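PDB 4GB7: 6-aminohexanoate-dimer hydrolase from Bacillus anthracis, which probably hydrolyses the amide bond of 6-aminohexanoate dimers or related substrates, as a putative serine hydrolase with the beta-lactamase fold. Local coordinates for residues N85-A90 and Y123-N128; D111-V116 and I389-S394; A385-V390 and D412-L417. One frame throughout, in Å; residues are numbered along the deposited sequence. Where two conformers were deposited one is given.

Contact 1: residues N85-A90 and Y123-N128; sequences NLDDFA and YERYFN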
ATOM      1  N   ASN A  85       3.230 -27.007  -3.923  1.00 20.03           N
ATOM      2  CA  ASN A  85       2.003 -26.894  -3.184  1.00 21.97           C
ATOM      3  C   ASN A  85       2.332 -26.695  -1.706  1.00 22.47           C
ATOM      4  O   ASN A  85       2.770 -27.641  -1.019  1.00 22.06           O
ATOM      5  CB  ASN A  85       1.120 -28.140  -3.328  1.00 21.45           C
ATOM      6  CG  ASN A  85      -0.249 -27.923  -2.748  1.00 22.01           C
ATOM      7  OD1 ASN A  85      -0.427 -27.009  -1.964  1.00 22.61           O
ATOM      8  ND2 ASN A  85      -1.231 -28.741  -3.142  1.00 22.95           N
ATOM      9  N   LEU A  86       2.103 -25.470  -1.229  1.00 18.89           N
ATOM     10  CA  LEU A  86       2.354 -25.101   0.174  1.00 16.72           C
ATOM     11  C   LEU A  86       1.117 -25.226   1.063  1.00 18.13           C
ATOM     12  O   LEU A  86       1.127 -24.720   2.174  1.00 17.69           O
ATOM     13  CB  LEU A  86       2.886 -23.675   0.262  1.00 17.53           C
ATOM     14  CG  LEU A  86       4.206 -23.495  -0.516  1.00 17.70           C
ATOM     15  CD1 LEU A  86       4.640 -22.038  -0.436  1.00 18.83           C
ATOM     16  CD2 LEU A  86       5.379 -24.382  -0.058  1.00 21.32           C
ATOM     17  N   ASP A  87       0.059 -25.890   0.602  1.00 17.09           N
ATOM     18  CA  ASP A  87      -1.174 -25.866   1.362  1.00 18.46           C
ATOM     19  C   ASP A  87      -0.948 -26.383   2.796  1.00 18.10           C
ATOM     20  O   ASP A  87      -1.577 -25.884   3.734  1.00 17.33           O
ATOM     21  CB  ASP A  87      -2.232 -26.765   0.749  1.00 20.43           C
ATOM     22  CG  ASP A  87      -2.860 -26.204  -0.490  1.00 18.82           C
ATOM     23  OD1 ASP A  87      -2.717 -24.992  -0.755  1.00 18.42           O
ATOM     24  OD2 ASP A  87      -3.490 -27.029  -1.219  1.00 21.79           O
ATOM     25  N   ASP A  88      -0.098 -27.388   2.944  1.00 17.74           N
ATOM     26  CA  ASP A  88       0.078 -28.060   4.250  1.00 18.96           C
ATOM     27  C   ASP A  88       1.396 -27.671   4.885  1.00 18.16           C
ATOM     28  O   ASP A  88       1.829 -28.287   5.848  1.00 20.34           O
ATOM     29  CB  ASP A  88      -0.040 -29.588   4.099  1.00 18.91           C
ATOM     30  CG  ASP A  88      -1.431 -30.035   3.668  1.00 23.76           C
ATOM     31  OD1 ASP A  88      -2.398 -29.609   4.310  1.00 29.64           O
ATOM     32  OD2 ASP A  88      -1.558 -30.819   2.681  1.00 28.68           O
ATOM     33  N   PHE A  89       1.998 -26.577   4.382  1.00 17.38           N
ATOM     34  CA  PHE A  89       3.144 -26.010   5.027  1.00 19.67           C
ATOM     35  C   PHE A  89       2.797 -25.639   6.487  1.00 18.26           C
ATOM     36  O   PHE A  89       1.755 -24.995   6.765  1.00 18.46           O
ATOM     37  CB  PHE A  89       3.650 -24.806   4.272  1.00 18.12           C
ATOM     38  CG  PHE A  89       4.906 -24.225   4.857  1.00 18.59           C
ATOM     39  CD1 PHE A  89       6.124 -24.820   4.602  1.00 22.79           C
ATOM     40  CD2 PHE A  89       4.869 -23.126   5.708  1.00 21.61           C
ATOM     41  CE1 PHE A  89       7.288 -24.279   5.095  1.00 28.99           C
ATOM     42  CE2 PHE A  89       6.034 -22.607   6.224  1.00 20.75           C
ATOM     43  CZ  PHE A  89       7.236 -23.197   5.922  1.00 21.49           C
ATOM     44  N   ALA A  90       3.629 -26.098   7.418  1.00 19.05           N
ATOM     45  CA  ALA A  90       3.355 -25.875   8.856  1.00 17.00           C
ATOM     46  C   ALA A  90       3.817 -24.489   9.249  1.00 18.73           C
ATOM     47  O   ALA A  90       5.006 -24.188   9.205  1.00 25.25           O
ATOM     48  CB  ALA A  90       3.957 -26.924   9.739  1.00 22.60           C
ATOM     49  N   TYR A 123       3.486 -20.361  -5.804  1.00 16.51           N
ATOM     50  CA  TYR A 123       2.265 -20.734  -5.106  1.00 15.85           C
ATOM     51  C   TYR A 123       1.320 -19.579  -5.145  1.00 15.47           C
ATOM     52  O   TYR A 123       1.720 -18.446  -4.890  1.00 17.40           O
ATOM     53  CB  TYR A 123       2.563 -21.024  -3.666  1.00 17.77           C
ATOM     54  CG  TYR A 123       1.441 -21.481  -2.780  1.00 16.21           C
ATOM     55  CD1 TYR A 123       0.856 -22.713  -2.976  1.00 15.67           C
ATOM     56  CD2 TYR A 123       1.015 -20.707  -1.703  1.00 17.76           C
ATOM     57  CE1 TYR A 123      -0.122 -23.161  -2.108  1.00 17.38           C
ATOM     58  CE2 TYR A 123       0.020 -21.135  -0.833  1.00 15.49           C
ATOM     59  CZ  TYR A 123      -0.538 -22.362  -1.051  1.00 16.73           C
ATOM     60  OH  TYR A 123      -1.467 -22.815  -0.154  1.00 18.68           O
ATOM     61  N   GLU A 124       0.108 -19.836  -5.549  1.00 16.33           N
ATOM     62  CA  GLU A 124      -0.967 -18.857  -5.499  1.00 15.61           C
ATOM     63  C   GLU A 124      -2.250 -19.514  -5.097  1.00 18.43           C
ATOM     64  O   GLU A 124      -2.582 -20.614  -5.594  1.00 19.16           O
ATOM     65  CB  GLU A 124      -1.162 -18.076  -6.789  1.00 18.15           C
ATOM     66  CG  GLU A 124      -1.374 -18.930  -8.006  1.00 20.78           C
ATOM     67  CD  GLU A 124      -1.677 -18.163  -9.277  1.00 22.41           C
ATOM     68  OE1 GLU A 124      -1.823 -16.928  -9.240  1.00 19.87           O
ATOM     69  OE2 GLU A 124      -1.765 -18.822 -10.339  1.00 23.06           O
ATOM     70  N   ARG A 125      -2.979 -18.824  -4.212  1.00 17.75           N
ATOM     71  CA  ARG A 125      -4.266 -19.276  -3.773  1.00 17.59           C
ATOM     72  C   ARG A 125      -5.198 -18.102  -3.665  1.00 17.84           C
ATOM     73  O   ARG A 125      -4.783 -17.019  -3.232  1.00 17.48           O
ATOM     74  CB  ARG A 125      -4.186 -19.979  -2.438  1.00 16.72           C
ATOM     75  CG  ARG A 125      -3.418 -21.299  -2.490  1.00 19.25           C
ATOM     76  CD  ARG A 125      -4.282 -22.380  -3.127  1.00 17.38           C
ATOM     77  NE  ARG A 125      -3.567 -23.646  -3.138  1.00 19.44           N
ATOM     78  CZ  ARG A 125      -2.770 -24.130  -4.102  1.00 19.66           C
ATOM     79  NH1 ARG A 125      -2.444 -23.436  -5.199  1.00 19.95           N
ATOM     80  NH2 ARG A 125      -2.259 -25.362  -3.943  1.00 20.23           N
ATOM     81  N   TYR A 126      -6.445 -18.333  -4.077  1.00 16.71           N
ATOM     82  CA  TYR A 126      -7.548 -17.345  -4.068  1.00 16.34           C
ATOM     83  C   TYR A 126      -8.692 -17.930  -3.268  1.00 16.74           C
ATOM     84  O   TYR A 126      -8.987 -19.152  -3.372  1.00 18.93           O
ATOM     85  CB  TYR A 126      -7.974 -16.961  -5.487  1.00 18.46           C
ATOM     86  CG  TYR A 126      -6.820 -16.393  -6.275  1.00 16.49           C
ATOM     87  CD1 TYR A 126      -6.503 -15.053  -6.203  1.00 17.93           C
ATOM     88  CD2 TYR A 126      -5.920 -17.235  -6.940  1.00 18.91           C
ATOM     89  CE1 TYR A 126      -5.382 -14.567  -6.835  1.00 18.99           C
ATOM     90  CE2 TYR A 126      -4.805 -16.761  -7.589  1.00 18.48           C
ATOM     91  CZ  TYR A 126      -4.506 -15.440  -7.495  1.00 15.96           C
ATOM     92  OH  TYR A 126      -3.376 -14.974  -8.123  1.00 18.16           O
ATOM     93  N   PHE A 127      -9.326 -17.113  -2.442  1.00 18.35           N
ATOM     94  CA  PHE A 127     -10.241 -17.649  -1.430  1.00 17.65           C
ATOM     95  C   PHE A 127     -11.605 -16.966  -1.539  1.00 16.79           C
ATOM     96  O   PHE A 127     -11.718 -15.893  -2.097  1.00 18.89           O
ATOM     97  CB  PHE A 127      -9.709 -17.434  -0.020  1.00 16.77           C
ATOM     98  CG  PHE A 127      -8.393 -18.093   0.278  1.00 16.29           C
ATOM     99  CD1 PHE A 127      -7.201 -17.495  -0.068  1.00 18.53           C
ATOM    100  CD2 PHE A 127      -8.352 -19.289   0.926  1.00 18.47           C
ATOM    101  CE1 PHE A 127      -5.987 -18.103   0.187  1.00 18.01           C
ATOM    102  CE2 PHE A 127      -7.143 -19.916   1.198  1.00 20.99           C
ATOM    103  CZ  PHE A 127      -5.951 -19.311   0.841  1.00 20.37           C
ATOM    104  N   ASN A 128     -12.629 -17.581  -0.945  1.00 16.81           N
ATOM    105  CA  ASN A 128     -13.920 -16.936  -0.761  1.00 18.54           C
ATOM    106  C   ASN A 128     -14.582 -16.502  -2.061  1.00 19.31           C
ATOM    107  O   ASN A 128     -15.347 -15.548  -2.075  1.00 21.90           O
ATOM    108  CB  ASN A 128     -13.825 -15.740   0.245  1.00 18.86           C
ATOM    109  CG  ASN A 128     -15.177 -15.257   0.730  1.00 17.78           C
ATOM    110  OD1 ASN A 128     -15.397 -14.042   0.869  1.00 25.17           O
ATOM    111  ND2 ASN A 128     -16.073 -16.210   1.060  1.00 17.63           N
TER
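D87 lies where Y123 and R125 converge, and its OD1 takes a bond from each. The Y123 and D87 side chains cross at about a right angle, with ring and carboxylate planes 68° apart, and the tyrosine hydroxyl donates to D87 OD1 on the anti lone pair, with OH 2.6 Å from OD1. On the syn side of the same oxygen R125 NE comes to 2.9 Å from D87 OD1 and forms the salt bridge, the oxygen lying 27° out of the guanidinium plane. R125 NH2 adds only weak bonds to D87 OD1 and OD2. The arginine side chain folds at chi2 (-76°), which swings CD out of line with the start of the chain. Y123 CE1 lies 3.4 Å above the guanidinium plane of R125, over the centre of that group. R125 NH1 turns back to the backbone, 2.9 Å from E124 O. L86 approaches the tyrosine ring over a face, its CB sitting 3.7 Å from the centroid and almost on the ring normal, a CH-pi contact. The loop 85-90 bends here through a type I turn from L86 to F89, and D87 is also joined by backbone hydrogen bonding to K102, in the helix 101-107. The bonds tie this loop to the outermost strand 120-126 of the five-stranded sheet, and two donors on one oxygen, one cationic, would be expected to favour the ionised form of D87.

Contact 2: residues D111-V116 and I389-S394; sequences DAFVVV and IVHFSS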
ATOM      1  N   ASP A 111      -7.889 -13.284   0.895  1.00 15.25           N
ATOM      2  CA  ASP A 111      -8.519 -13.416  -0.435  1.00 15.25           C
ATOM      3  C   ASP A 111      -7.549 -13.922  -1.511  1.00 16.76           C
ATOM      4  O   ASP A 111      -7.994 -14.615  -2.439  1.00 16.51           O
ATOM      5  CB  ASP A 111      -9.120 -12.081  -0.901  1.00 16.44           C
ATOM      6  CG  ASP A 111     -10.290 -11.622  -0.055  1.00 16.62           C
ATOM      7  OD1 ASP A 111     -11.133 -12.439   0.362  1.00 17.20           O
ATOM      8  OD2 ASP A 111     -10.384 -10.422   0.200  1.00 18.79           O
ATOM      9  N   ALA A 112      -6.277 -13.490  -1.423  1.00 15.64           N
ATOM     10  CA  ALA A 112      -5.236 -13.888  -2.351  1.00 15.97           C
ATOM     11  C   ALA A 112      -3.901 -13.976  -1.665  1.00 13.85           C
ATOM     12  O   ALA A 112      -3.558 -13.134  -0.836  1.00 17.15           O
ATOM     13  CB  ALA A 112      -5.137 -12.915  -3.523  1.00 17.98           C
ATOM     14  N   PHE A 113      -3.134 -14.969  -2.081  1.00 15.57           N
ATOM     15  CA  PHE A 113      -1.812 -15.194  -1.536  1.00 15.22           C
ATOM     16  C   PHE A 113      -0.939 -15.666  -2.690  1.00 16.56           C
ATOM     17  O   PHE A 113      -1.239 -16.654  -3.315  1.00 16.23           O
ATOM     18  CB  PHE A 113      -1.865 -16.159  -0.374  1.00 15.83           C
ATOM     19  CG  PHE A 113      -0.587 -16.285   0.373  1.00 16.32           C
ATOM     20  CD1 PHE A 113      -0.206 -15.309   1.283  1.00 16.78           C
ATOM     21  CD2 PHE A 113       0.270 -17.361   0.161  1.00 15.49           C
ATOM     22  CE1 PHE A 113       0.977 -15.431   1.987  1.00 16.63           C
ATOM     23  CE2 PHE A 113       1.420 -17.507   0.903  1.00 16.49           C
ATOM     24  CZ  PHE A 113       1.800 -16.520   1.786  1.00 18.07           C
ATOM     25  N   VAL A 114       0.092 -14.889  -3.006  1.00 13.37           N
ATOM     26  CA  VAL A 114       1.008 -15.192  -4.097  1.00 16.71           C
ATOM     27  C   VAL A 114       2.458 -15.179  -3.592  1.00 15.17           C
ATOM     28  O   VAL A 114       2.903 -14.171  -2.962  1.00 17.25           O
ATOM     29  CB  VAL A 114       0.855 -14.171  -5.225  1.00 17.12           C
ATOM     30  CG1 VAL A 114       1.901 -14.375  -6.319  1.00 18.66           C
ATOM     31  CG2 VAL A 114      -0.585 -14.182  -5.803  1.00 15.48           C
ATOM     32  N   VAL A 115       3.194 -16.232  -3.929  1.00 16.00           N
ATOM     33  CA  VAL A 115       4.608 -16.375  -3.596  1.00 17.83           C
ATOM     34  C   VAL A 115       5.430 -16.551  -4.888  1.00 15.49           C
ATOM     35  O   VAL A 115       5.201 -17.444  -5.694  1.00 17.08           O
ATOM     36  CB  VAL A 115       4.895 -17.559  -2.661  1.00 17.49           C
ATOM     37  CG1 VAL A 115       6.394 -17.616  -2.310  1.00 17.76           C
ATOM     38  CG2 VAL A 115       3.982 -17.547  -1.442  1.00 15.03           C
ATOM     39  N   VAL A 116       6.385 -15.658  -5.069  1.00 16.61           N
ATOM     40  CA  VAL A 116       7.305 -15.645  -6.196  1.00 15.92           C
ATOM     41  C   VAL A 116       8.719 -15.848  -5.616  1.00 16.11           C
ATOM     42  O   VAL A 116       9.055 -15.272  -4.563  1.00 17.28           O
ATOM     43  CB  VAL A 116       7.251 -14.338  -6.956  1.00 15.25           C
ATOM     44  CG1 VAL A 116       8.192 -14.362  -8.182  1.00 19.23           C
ATOM     45  CG2 VAL A 116       5.840 -14.067  -7.449  1.00 21.26           C
ATOM     46  N   ILE A 389       6.206 -11.771  -1.726  1.00 14.78           N
ATOM     47  CA  ILE A 389       4.893 -12.234  -1.297  1.00 15.60           C
ATOM     48  C   ILE A 389       3.896 -11.091  -1.425  1.00 15.59           C
ATOM     49  O   ILE A 389       4.160  -9.964  -0.997  1.00 16.47           O
ATOM     50  CB  ILE A 389       4.908 -12.812   0.106  1.00 14.57           C
ATOM     51  CG1 ILE A 389       5.785 -14.102   0.137  1.00 19.62           C
ATOM     52  CG2 ILE A 389       3.514 -13.031   0.678  1.00 17.01           C
ATOM     53  CD1 ILE A 389       5.806 -14.784   1.487  1.00 19.62           C
ATOM     54  N   VAL A 390       2.791 -11.397  -2.057  1.00 13.92           N
ATOM     55  CA  VAL A 390       1.600 -10.540  -2.122  1.00 15.32           C
ATOM     56  C   VAL A 390       0.519 -11.184  -1.322  1.00 14.67           C
ATOM     57  O   VAL A 390       0.188 -12.344  -1.545  1.00 14.88           O
ATOM     58  CB  VAL A 390       1.119 -10.282  -3.560  1.00 14.48           C
ATOM     59  CG1 VAL A 390      -0.142  -9.412  -3.560  1.00 15.18           C
ATOM     60  CG2 VAL A 390       2.216  -9.558  -4.367  1.00 16.44           C
ATOM     61  N   HIS A 391      -0.065 -10.420  -0.405  1.00 15.61           N
ATOM     62  CA  HIS A 391      -1.078 -10.966   0.507  1.00 14.70           C
ATOM     63  C   HIS A 391      -2.212  -9.993   0.536  1.00 15.57           C
ATOM     64  O   HIS A 391      -2.002  -8.823   0.967  1.00 15.49           O
ATOM     65  CB  HIS A 391      -0.440 -11.149   1.900  1.00 16.04           C
ATOM     66  CG  HIS A 391      -1.179 -12.079   2.813  1.00 16.01           C
ATOM     67  ND1 HIS A 391      -0.547 -12.746   3.783  1.00 14.49           N
ATOM     68  CD2 HIS A 391      -2.495 -12.395   2.907  1.00 16.03           C
ATOM     69  CE1 HIS A 391      -1.431 -13.528   4.441  1.00 15.85           C
ATOM     70  NE2 HIS A 391      -2.632 -13.309   3.910  1.00 16.44           N
ATOM     71  N   PHE A 392      -3.382 -10.410   0.043  1.00 15.10           N
ATOM     72  CA  PHE A 392      -4.584  -9.601   0.048  1.00 13.60           C
ATOM     73  C   PHE A 392      -5.607 -10.247   0.924  1.00 15.98           C
ATOM     74  O   PHE A 392      -5.750 -11.483   0.865  1.00 16.79           O
ATOM     75  CB  PHE A 392      -5.255  -9.474  -1.328  1.00 15.92           C
ATOM     76  CG  PHE A 392      -4.495  -8.758  -2.375  1.00 15.43           C
ATOM     77  CD1 PHE A 392      -3.432  -7.900  -2.087  1.00 16.21           C
ATOM     78  CD2 PHE A 392      -4.962  -8.866  -3.701  1.00 17.22           C
ATOM     79  CE1 PHE A 392      -2.790  -7.243  -3.147  1.00 15.57           C
ATOM     80  CE2 PHE A 392      -4.332  -8.196  -4.734  1.00 18.42           C
ATOM     81  CZ  PHE A 392      -3.260  -7.367  -4.443  1.00 17.29           C
ATOM     82  N   SER A 393      -6.338  -9.427   1.684  1.00 15.20           N
ATOM     83  CA  SER A 393      -7.320  -9.949   2.627  1.00 15.82           C
ATOM     84  C   SER A 393      -8.499  -9.004   2.697  1.00 15.35           C
ATOM     85  O   SER A 393      -8.473  -7.869   2.214  1.00 16.94           O
ATOM     86  CB  SER A 393      -6.726 -10.193   4.033  1.00 13.40           C
ATOM     87  OG  SER A 393      -5.504 -10.905   4.007  1.00 16.04           O
ATOM     88  N   SER A 394      -9.545  -9.486   3.340  1.00 15.19           N
ATOM     89  CA  SER A 394     -10.646  -8.626   3.720  1.00 16.55           C
ATOM     90  C   SER A 394     -11.077  -8.947   5.151  1.00 18.57           C
ATOM     91  O   SER A 394     -12.216  -9.404   5.412  1.00 19.59           O
ATOM     92  CB  SER A 394     -11.743  -8.740   2.675  1.00 17.80           C
ATOM     93  OG  SER A 394     -12.055 -10.077   2.363  1.00 17.08           O
TER
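F113 and H391 form a non-hydrogen-bonded pair across two antiparallel neighbours, 110-117 and 387-393, in the five-stranded sheet of the beta-lactamase fold. Backbone bonding centres on the hydrogen-bonded pairs A112-F392 and V114-V390. V114 N reaches V390 O and V390 N returns to V114 O, each at 2.9 Å. At the end of the ladder D111 and A112 both face F392 in a classic beta bulge: both amides bond to F392 O from the same face of its plane, D111 N at 2.8 Å and A112 N at 3.1 Å.

The aromatic contact is edge-to-face. F113 presents its edge to the face of H391, with planes at 80° and centroids 4.9 Å apart. F113 CG is anti to the backbone N (chi1 -171°). Its CD1 lies over the imidazole, offset toward the rim. The imidazole is held at both nitrogens, ND1 by Y410 OH and NE2 by T110 OG1. F113 CE1 also meets I389 CG2 at 3.7 Å; on the other face of the sheet A112 CB touches F392 CD2.

A buried polar contact lies at the D111 end. D111 also pairs with R54 through OD1 and with H136 through OD2. S394 OG donates to D111 OD2 at 2.8 Å, meeting it on the syn side, 18° out of the carboxylate plane.

Contact 3: residues A385-V390 and D412-L417; sequences AKMVIV and DIAHHL
Helix 402-417, the C-terminal helix of the beta-lactamase fold, packs here across a face of the five-stranded sheet, and A385, M387 and I389 meet I413, A414 and L417 on its inner side. The short axes of strand 387-390 and helix 412-417 come within 10.0 Å, their directions 139° apart, and the contact is wholly apolar, with no hydrogen bond across it. M387, present as selenomethionine, carries most of it. Its CG is anti to the backbone N (chi1 -175°), and the chain stays extended to SE before bending at chi3 (67°), which turns CE aside. SE then rests against the helix backbone, 3.8 Å from A414 CA, and the methyl CE reaches A414 CB at the same distance. Round the selenium, I413 CG2 comes to 3.9 Å from SE and L417 CD1 to 4.1 Å, so one atom is contacted by three residues of the helix. At the loop end, A385 CB and A414 CB touch at 3.7 Å; these small methyls permit the closest approach of the two backbones, the alpha carbons being 5.9 Å apart. Toward the other end of the strand I389 and I413 meet more loosely, through CD1 and CD1 at 4.5 Å. K386 and M387 form a G1 beta bulge opposite D382, where the strand starts. The same strand is flanked by 377-382, which puts Y380 against M387, and by 110-117, whose V115 touches both M387 and L417; on the opposite face of the sheet V388 and V390 meet helix 307-318.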
ATOM      1  N   ALA A 385      16.439 -14.113   0.118  1.00 18.72           N
ATOM      2  CA  ALA A 385      15.880 -15.297  -0.524  1.00 15.29           C
ATOM      3  C   ALA A 385      15.330 -15.054  -1.910  1.00 17.74           C
ATOM      4  O   ALA A 385      14.834 -15.991  -2.561  1.00 20.23           O
ATOM      5  CB  ALA A 385      14.844 -15.968   0.351  1.00 17.25           C
ATOM      6  N   LYS A 386      15.413 -13.813  -2.378  1.00 18.62           N
ATOM      7  CA  LYS A 386      14.899 -13.447  -3.684  0.60 19.49           C
ATOM      8  C   LYS A 386      13.415 -13.846  -3.806  1.00 18.52           C
ATOM      9  O   LYS A 386      13.033 -14.545  -4.728  1.00 17.60           O
ATOM     10  CB  LYS A 386      15.800 -14.082  -4.764  0.60 20.93           C
ATOM     11  CG  LYS A 386      17.234 -13.555  -4.715  0.60 22.88           C
ATOM     12  CD  LYS A 386      18.279 -14.632  -5.006  0.60 31.83           C
ATOM     13  CE  LYS A 386      18.450 -15.662  -3.874  0.60 36.10           C
ATOM     14  NZ  LYS A 386      18.160 -17.072  -4.309  0.60 32.83           N
HETATM   15  N   MSE A 387      12.605 -13.435  -2.825  1.00 16.33           N
HETATM   16  CA  MSE A 387      11.212 -13.815  -2.729  1.00 16.99           C
HETATM   17  C   MSE A 387      10.326 -12.596  -2.615  1.00 16.49           C
HETATM   18  O   MSE A 387      10.687 -11.587  -1.984  1.00 18.21           O
HETATM   19  CB  MSE A 387      11.002 -14.741  -1.530  1.00 18.01           C
HETATM   20  CG  MSE A 387       9.636 -15.260  -1.420  1.00 18.41           C
HETATM   21 SE   MSE A 387       9.313 -16.263   0.235  0.70 19.06          SE
HETATM   22  CE  MSE A 387       9.514 -14.629   1.329  1.00 21.24           C
ATOM     23  N   VAL A 388       9.212 -12.649  -3.328  1.00 14.74           N
ATOM     24  CA  VAL A 388       8.131 -11.659  -3.220  1.00 14.23           C
ATOM     25  C   VAL A 388       6.883 -12.380  -2.703  1.00 15.45           C
ATOM     26  O   VAL A 388       6.504 -13.437  -3.235  1.00 16.49           O
ATOM     27  CB  VAL A 388       7.822 -11.026  -4.573  1.00 15.45           C
ATOM     28  CG1 VAL A 388       6.617 -10.064  -4.511  1.00 15.99           C
ATOM     29  CG2 VAL A 388       9.056 -10.338  -5.128  1.00 17.01           C
ATOM     30  N   ILE A 389       6.206 -11.771  -1.726  1.00 14.78           N
ATOM     31  CA  ILE A 389       4.893 -12.234  -1.297  1.00 15.60           C
ATOM     32  C   ILE A 389       3.896 -11.091  -1.425  1.00 15.59           C
ATOM     33  O   ILE A 389       4.160  -9.964  -0.997  1.00 16.47           O
ATOM     34  CB  ILE A 389       4.908 -12.812   0.106  1.00 14.57           C
ATOM     35  CG1 ILE A 389       5.785 -14.102   0.137  1.00 19.62           C
ATOM     36  CG2 ILE A 389       3.514 -13.031   0.678  1.00 17.01           C
ATOM     37  CD1 ILE A 389       5.806 -14.784   1.487  1.00 19.62           C
ATOM     38  N   VAL A 390       2.791 -11.397  -2.057  1.00 13.92           N
ATOM     39  CA  VAL A 390       1.600 -10.540  -2.122  1.00 15.32           C
ATOM     40  C   VAL A 390       0.519 -11.184  -1.322  1.00 14.67           C
ATOM     41  O   VAL A 390       0.188 -12.344  -1.545  1.00 14.88           O
ATOM     42  CB  VAL A 390       1.119 -10.282  -3.560  1.00 14.48           C
ATOM     43  CG1 VAL A 390      -0.142  -9.412  -3.560  1.00 15.18           C
ATOM     44  CG2 VAL A 390       2.216  -9.558  -4.367  1.00 16.44           C
ATOM     45  N   ASP A 412       9.845 -18.299   7.412  1.00 17.05           N
ATOM     46  CA  ASP A 412       9.842 -19.719   7.272  1.00 17.80           C
ATOM     47  C   ASP A 412       9.598 -20.218   5.862  1.00 16.43           C
ATOM     48  O   ASP A 412      10.251 -21.191   5.428  1.00 17.38           O
ATOM     49  CB  ASP A 412       8.829 -20.348   8.215  1.00 16.43           C
ATOM     50  CG  ASP A 412       9.244 -20.242   9.693  1.00 22.23           C
ATOM     51  OD1 ASP A 412      10.460 -20.044  10.016  1.00 20.61           O
ATOM     52  OD2 ASP A 412       8.335 -20.402  10.527  1.00 24.00           O
ATOM     53  N   ILE A 413       8.681 -19.571   5.141  1.00 16.27           N
ATOM     54  CA  ILE A 413       8.489 -19.915   3.735  1.00 17.75           C
ATOM     55  C   ILE A 413       9.779 -19.702   2.930  1.00 16.31           C
ATOM     56  O   ILE A 413      10.184 -20.557   2.164  1.00 18.12           O
ATOM     57  CB  ILE A 413       7.288 -19.175   3.082  1.00 16.70           C
ATOM     58  CG1 ILE A 413       5.984 -19.615   3.720  1.00 16.61           C
ATOM     59  CG2 ILE A 413       7.318 -19.380   1.540  1.00 17.30           C
ATOM     60  CD1 ILE A 413       4.807 -18.709   3.392  1.00 18.04           C
ATOM     61  N   ALA A 414      10.401 -18.532   3.075  1.00 17.23           N
ATOM     62  CA  ALA A 414      11.658 -18.260   2.393  1.00 15.83           C
ATOM     63  C   ALA A 414      12.709 -19.363   2.672  1.00 15.87           C
ATOM     64  O   ALA A 414      13.402 -19.836   1.769  1.00 18.47           O
ATOM     65  CB  ALA A 414      12.204 -16.885   2.830  1.00 16.79           C
ATOM     66  N   HIS A 415      12.891 -19.723   3.934  1.00 16.36           N
ATOM     67  CA  HIS A 415      13.942 -20.684   4.277  1.00 17.13           C
ATOM     68  C   HIS A 415      13.609 -22.064   3.695  1.00 17.19           C
ATOM     69  O   HIS A 415      14.494 -22.805   3.304  1.00 19.67           O
ATOM     70  CB  HIS A 415      14.098 -20.778   5.782  1.00 16.66           C
ATOM     71  CG  HIS A 415      14.689 -19.545   6.394  1.00 16.85           C
ATOM     72  ND1 HIS A 415      14.820 -19.375   7.724  1.00 20.03           N
ATOM     73  CD2 HIS A 415      15.147 -18.361   5.798  1.00 17.90           C
ATOM     74  CE1 HIS A 415      15.395 -18.170   7.950  1.00 18.29           C
ATOM     75  NE2 HIS A 415      15.569 -17.557   6.774  1.00 20.12           N
ATOM     76  N   HIS A 416      12.332 -22.413   3.665  1.00 18.39           N
ATOM     77  CA  HIS A 416      11.876 -23.638   3.005  1.00 18.37           C
ATOM     78  C   HIS A 416      12.185 -23.666   1.520  1.00 19.47           C
ATOM     79  O   HIS A 416      12.723 -24.657   1.011  1.00 20.82           O
ATOM     80  CB  HIS A 416      10.406 -23.838   3.266  1.00 18.65           C
ATOM     81  CG  HIS A 416       9.812 -24.998   2.528  1.00 21.82           C
ATOM     82  ND1 HIS A 416       9.945 -26.269   2.949  1.00 26.35           N
ATOM     83  CD2 HIS A 416       9.058 -25.035   1.386  1.00 22.77           C
ATOM     84  CE1 HIS A 416       9.294 -27.087   2.107  1.00 32.40           C
ATOM     85  NE2 HIS A 416       8.749 -26.329   1.144  1.00 29.95           N
ATOM     86  N   LEU A 417      11.890 -22.573   0.822  1.00 17.84           N
ATOM     87  CA  LEU A 417      12.131 -22.462  -0.610  1.00 19.95           C
ATOM     88  C   LEU A 417      13.628 -22.447  -0.921  1.00 22.96           C
ATOM     89  O   LEU A 417      14.055 -22.891  -1.993  1.00 23.54           O
ATOM     90  CB  LEU A 417      11.442 -21.196  -1.147  1.00 19.46           C
ATOM     91  CG  LEU A 417       9.907 -21.183  -1.123  1.00 19.24           C
ATOM     92  CD1 LEU A 417       9.419 -19.867  -1.663  1.00 23.71           C
ATOM     93  CD2 LEU A 417       9.273 -22.352  -1.878  1.00 24.94           C
TER

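From the N terminus, the loop 85-90 comes first, and contact 1 closes a loop of chain running from 85-90 to segment 123-128, on strand 120-126, some 33 residues later. Segment 111-116 lies within that interval and pairs with 389-394 in contact 2, a closure of 273 residues, so contacts 1 and 2 cross. Contact 3 follows contact 1 in series, joining 385-390 to 412-417 across 22 residues, and shares I389 and V390 with contact 2. Strands 120-126, 110-117 and 387-393 are consecutive in one sheet. Y123 O bonds V115 N, and V116 N bonds V388 O. F89 packs on H416 and I413, bringing the early loop against the final helix.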